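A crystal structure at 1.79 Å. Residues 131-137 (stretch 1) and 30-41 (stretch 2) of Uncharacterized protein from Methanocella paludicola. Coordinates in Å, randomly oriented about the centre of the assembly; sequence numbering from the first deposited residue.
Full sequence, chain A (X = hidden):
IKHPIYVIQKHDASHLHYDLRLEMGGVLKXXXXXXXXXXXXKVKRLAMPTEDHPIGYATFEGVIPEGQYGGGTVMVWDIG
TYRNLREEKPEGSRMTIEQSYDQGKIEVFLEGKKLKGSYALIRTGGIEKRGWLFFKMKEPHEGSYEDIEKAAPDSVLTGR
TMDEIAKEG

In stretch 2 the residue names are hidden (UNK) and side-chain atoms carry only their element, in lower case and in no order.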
# COMPACT_ATOMS: atom_id res chain seq x y z
N GLY A 131 -13.31 1.89 -6.47
CA GLY A 131 -11.93 1.95 -6.88
C GLY A 131 -11.21 3.28 -6.78
O GLY A 131 -11.75 4.38 -6.99
N TRP A 132 -9.93 3.17 -6.45
CA TRP A 132 -8.98 4.26 -6.63
C TRP A 132 -7.95 3.69 -7.56
O TRP A 132 -7.87 2.49 -7.74
CB TRP A 132 -8.28 4.57 -5.30
CG TRP A 132 -9.12 5.20 -4.21
CD1 TRP A 132 -10.30 4.75 -3.72
CD2 TRP A 132 -8.77 6.36 -3.47
NE1 TRP A 132 -10.76 5.62 -2.72
CE2 TRP A 132 -9.81 6.59 -2.52
CE3 TRP A 132 -7.68 7.25 -3.54
CZ2 TRP A 132 -9.79 7.67 -1.61
CZ3 TRP A 132 -7.63 8.36 -2.64
CH2 TRP A 132 -8.69 8.57 -1.69
N LEU A 133 -7.17 4.58 -8.17
CA LEU A 133 -6.07 4.16 -9.04
C LEU A 133 -4.82 4.35 -8.14
O LEU A 133 -4.73 5.35 -7.44
CB LEU A 133 -5.92 5.18 -10.17
CG LEU A 133 -7.13 5.27 -11.13
CD1 LEU A 133 -6.79 6.35 -12.17
CD2 LEU A 133 -7.32 3.87 -11.70
N PHE A 134 -3.88 3.40 -8.19
CA PHE A 134 -2.67 3.49 -7.40
C PHE A 134 -1.51 3.37 -8.42
O PHE A 134 -1.43 2.38 -9.15
CB PHE A 134 -2.62 2.28 -6.44
CG PHE A 134 -1.32 2.09 -5.69
CD1 PHE A 134 -0.68 3.16 -5.04
CD2 PHE A 134 -0.80 0.81 -5.53
CE1 PHE A 134 0.49 2.95 -4.30
CE2 PHE A 134 0.35 0.58 -4.79
CZ PHE A 134 1.02 1.66 -4.17
N PHE A 135 -0.65 4.37 -8.48
CA PHE A 135 0.46 4.24 -9.46
C PHE A 135 1.72 4.96 -8.99
O PHE A 135 1.69 5.97 -8.28
CB PHE A 135 -0.01 4.69 -10.91
CG PHE A 135 -0.57 6.04 -10.94
CD1 PHE A 135 0.26 7.17 -11.16
CD2 PHE A 135 -1.97 6.25 -10.74
CE1 PHE A 135 -0.27 8.46 -11.20
CE2 PHE A 135 -2.49 7.54 -10.77
CZ PHE A 135 -1.67 8.65 -10.99
N LYS A 136 2.84 4.43 -9.49
CA LYS A 136 4.12 5.16 -9.38
C LYS A 136 4.01 6.47 -10.12
O LYS A 136 3.49 6.54 -11.25
CB LYS A 136 5.22 4.28 -9.99
CG LYS A 136 6.64 4.98 -10.08
CD LYS A 136 7.32 5.07 -8.67
CE LYS A 136 8.44 6.15 -8.71
NZ LYS A 136 7.95 7.58 -8.74
N MET A 137 4.48 7.55 -9.50
CA MET A 137 4.42 8.85 -10.16
C MET A 137 5.58 8.95 -11.20
O MET A 137 6.63 8.35 -11.06
CB MET A 137 4.44 10.02 -9.20
CG MET A 137 3.09 10.11 -8.43
SD MET A 137 3.17 11.27 -7.07
CE MET A 137 3.12 12.83 -8.01
N UNK A 30 -6.86 1.99 4.48
CA UNK A 30 -6.43 0.74 3.88
C UNK A 30 -7.08 0.61 2.50
O UNK A 30 -8.23 1.00 2.31
o UNK A 30 -6.15 -0.32 6.01
c UNK A 30 -6.86 -0.44 4.75
N UNK A 31 -6.39 -0.06 1.60
CA UNK A 31 -6.92 -0.40 0.28
C UNK A 31 -6.45 -1.80 -0.06
O UNK A 31 -5.28 -2.17 0.23
c UNK A 31 -4.95 4.33 1.64
c UNK A 31 -5.21 3.14 1.04
c UNK A 31 -6.34 0.54 -0.78
n UNK A 31 -7.80 3.95 -1.30
c UNK A 31 -6.90 4.26 -0.32
c UNK A 31 -6.22 3.06 0.04
c UNK A 31 -5.68 5.54 1.29
c UNK A 31 -7.74 2.59 -1.59
c UNK A 31 -6.60 5.52 0.28
c UNK A 31 -6.76 1.99 -0.76
N UNK A 32 -7.31 -2.57 -0.73
CA UNK A 32 -6.85 -3.85 -1.26
C UNK A 32 -6.37 -3.64 -2.69
O UNK A 32 -7.10 -3.07 -3.51
c UNK A 32 -8.00 -4.87 -1.24
N UNK A 33 -5.18 -4.13 -3.00
CA UNK A 33 -4.57 -3.90 -4.30
C UNK A 33 -4.31 -5.26 -4.91
O UNK A 33 -3.27 -5.90 -4.63
c UNK A 33 -3.58 -1.72 -3.44
c UNK A 33 -3.26 -3.05 -4.17
c UNK A 33 -2.67 -2.79 -5.59
N UNK A 34 -5.25 -5.76 -5.74
CA UNK A 34 -5.14 -7.14 -6.26
C UNK A 34 -3.80 -7.56 -6.78
O UNK A 34 -3.32 -8.63 -6.35
c UNK A 34 -6.58 -5.19 -6.00
c UNK A 34 -6.23 -7.19 -7.36
c UNK A 34 -7.28 -6.33 -6.75
N UNK A 35 -3.13 -6.75 -7.61
CA UNK A 35 -1.86 -7.22 -8.23
C UNK A 35 -0.64 -6.58 -7.55
O UNK A 35 0.54 -6.78 -7.94
c UNK A 35 -1.18 -8.34 -12.29
n UNK A 35 -0.17 -7.96 -13.35
c UNK A 35 -2.88 -7.49 -10.61
c UNK A 35 -2.45 -7.48 -12.09
c UNK A 35 -1.81 -6.82 -9.72
N UNK A 36 -0.89 -5.84 -6.49
CA UNK A 36 0.27 -5.22 -5.79
C UNK A 36 0.83 -3.99 -6.50
O UNK A 36 0.34 -3.58 -7.60
N UNK A 37 1.84 -3.31 -5.88
CA UNK A 37 2.36 -2.08 -6.43
C UNK A 37 3.15 -2.41 -7.70
O UNK A 37 3.61 -3.57 -7.85
c UNK A 37 3.71 -2.81 -4.58
c UNK A 37 3.34 -1.59 -5.36
c UNK A 37 2.48 -3.68 -4.57
N UNK A 38 3.25 -1.42 -8.57
CA UNK A 38 4.17 -1.55 -9.70
C UNK A 38 5.16 -0.40 -9.61
O UNK A 38 4.80 0.74 -9.24
c UNK A 38 3.38 -1.56 -11.04
o UNK A 38 4.29 -1.48 -12.14
N UNK A 39 6.43 -0.67 -9.99
CA UNK A 39 7.45 0.39 -10.05
C UNK A 39 7.32 1.23 -11.30
O UNK A 39 7.97 2.29 -11.41
c UNK A 39 10.55 -1.84 -8.97
c UNK A 39 9.17 -1.14 -8.87
c UNK A 39 9.08 -0.28 -7.60
c UNK A 39 8.88 -0.26 -10.07
N UNK A 40 6.51 0.76 -12.28
CA UNK A 40 6.40 1.43 -13.60
C UNK A 40 5.27 2.47 -13.57
O UNK A 40 4.14 2.09 -13.31
o UNK A 40 5.89 2.10 -16.29
c UNK A 40 6.00 0.88 -16.06
o UNK A 40 6.11 0.02 -16.96
c UNK A 40 6.06 0.35 -14.64
N UNK A 41 5.57 3.77 -13.75
CA UNK A 41 4.59 4.87 -13.74
C UNK A 41 3.53 4.80 -14.84
O UNK A 41 2.61 5.56 -14.77
c UNK A 41 6.70 5.63 -14.55
c UNK A 41 6.95 4.26 -14.04
c UNK A 41 5.40 6.11 -13.94
O HOH W 1 2.49 2.02 -11.07

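Position 30 has one carbon and then one oxygen. It does not reach stretch 1. A short hydroxyl side chain fits: Ser30.

Position 31 carries one carbon followed by fused five- and six-membered rings of eight carbons and one nitrogen. This is an indole, so the residue is Trp31. Its NE1 lies 3.4 Å from CD2 of Trp132, over one face of that ring. The five-membered rings are 4.5 Å apart at their centroids, with planes at 76°, an edge-to-face pair.

Position 32 has a single carbon and lies out of reach of stretch 1. It is Ala32.

Position 33 has three carbons, the first carrying the other two. Branching at CB without oxygen gives Val33. Its CG1 is 4.1 Å from CD2 of Phe134, an apolar contact.

Position 34 has three carbons that close a ring onto the backbone N. It is Pro34, exposed and clear of stretch 1.

Position 35 has four carbons in a row ending in nitrogen. It is Lys35, also exposed and without contact.

Position 36 has no side-chain atoms, so it is Gly36. At phi 78° and psi 176° a CB would be jammed against the preceding carbonyl O. Its N donates to O of Val33 at 3.0 Å, closing a type I turn.

Position 37 again has three carbons in a ring with the backbone N: Pro37. Its CB is 3.7 Å from CE2 of Phe134.

Position 38 has one carbon and one oxygen: Ser38. Its backbone O lies 3.6 Å from CB of Lys136. Its OG accepts a hydrogen bond from N of residue 40, 3.2 Å away.

Position 39 has four carbons, forked at the second: Leu39. CA-to-CB points away, but the backbone O sits 3.3 Å from CG of Lys136.

Position 40 has two carbons, the second carrying two oxygens. This carboxylate is Asp40. Its backbone O accepts from water 1 at 2.8 Å, and the same water accepts from N of Lys136 at 2.9 Å.

Position 41 has three carbons in a ring with the backbone N: Pro41. Its CD is 4.0 Å from CG of Lys136, and its CA makes a CA-H...O contact with O of Lys136 at 3.2 Å.

No direct hydrogen bond joins the stretches. Aromatic and apolar packing serves Trp132 and Phe134. Farther along, Lys136 lies against the backbone of the loop and the ring of Pro41, with water 1 as a bridge. Its NZ turns away and donates to O of Met137 at 2.8 Å.

Stretch 2 30-41: SWAVPKGPSLDP
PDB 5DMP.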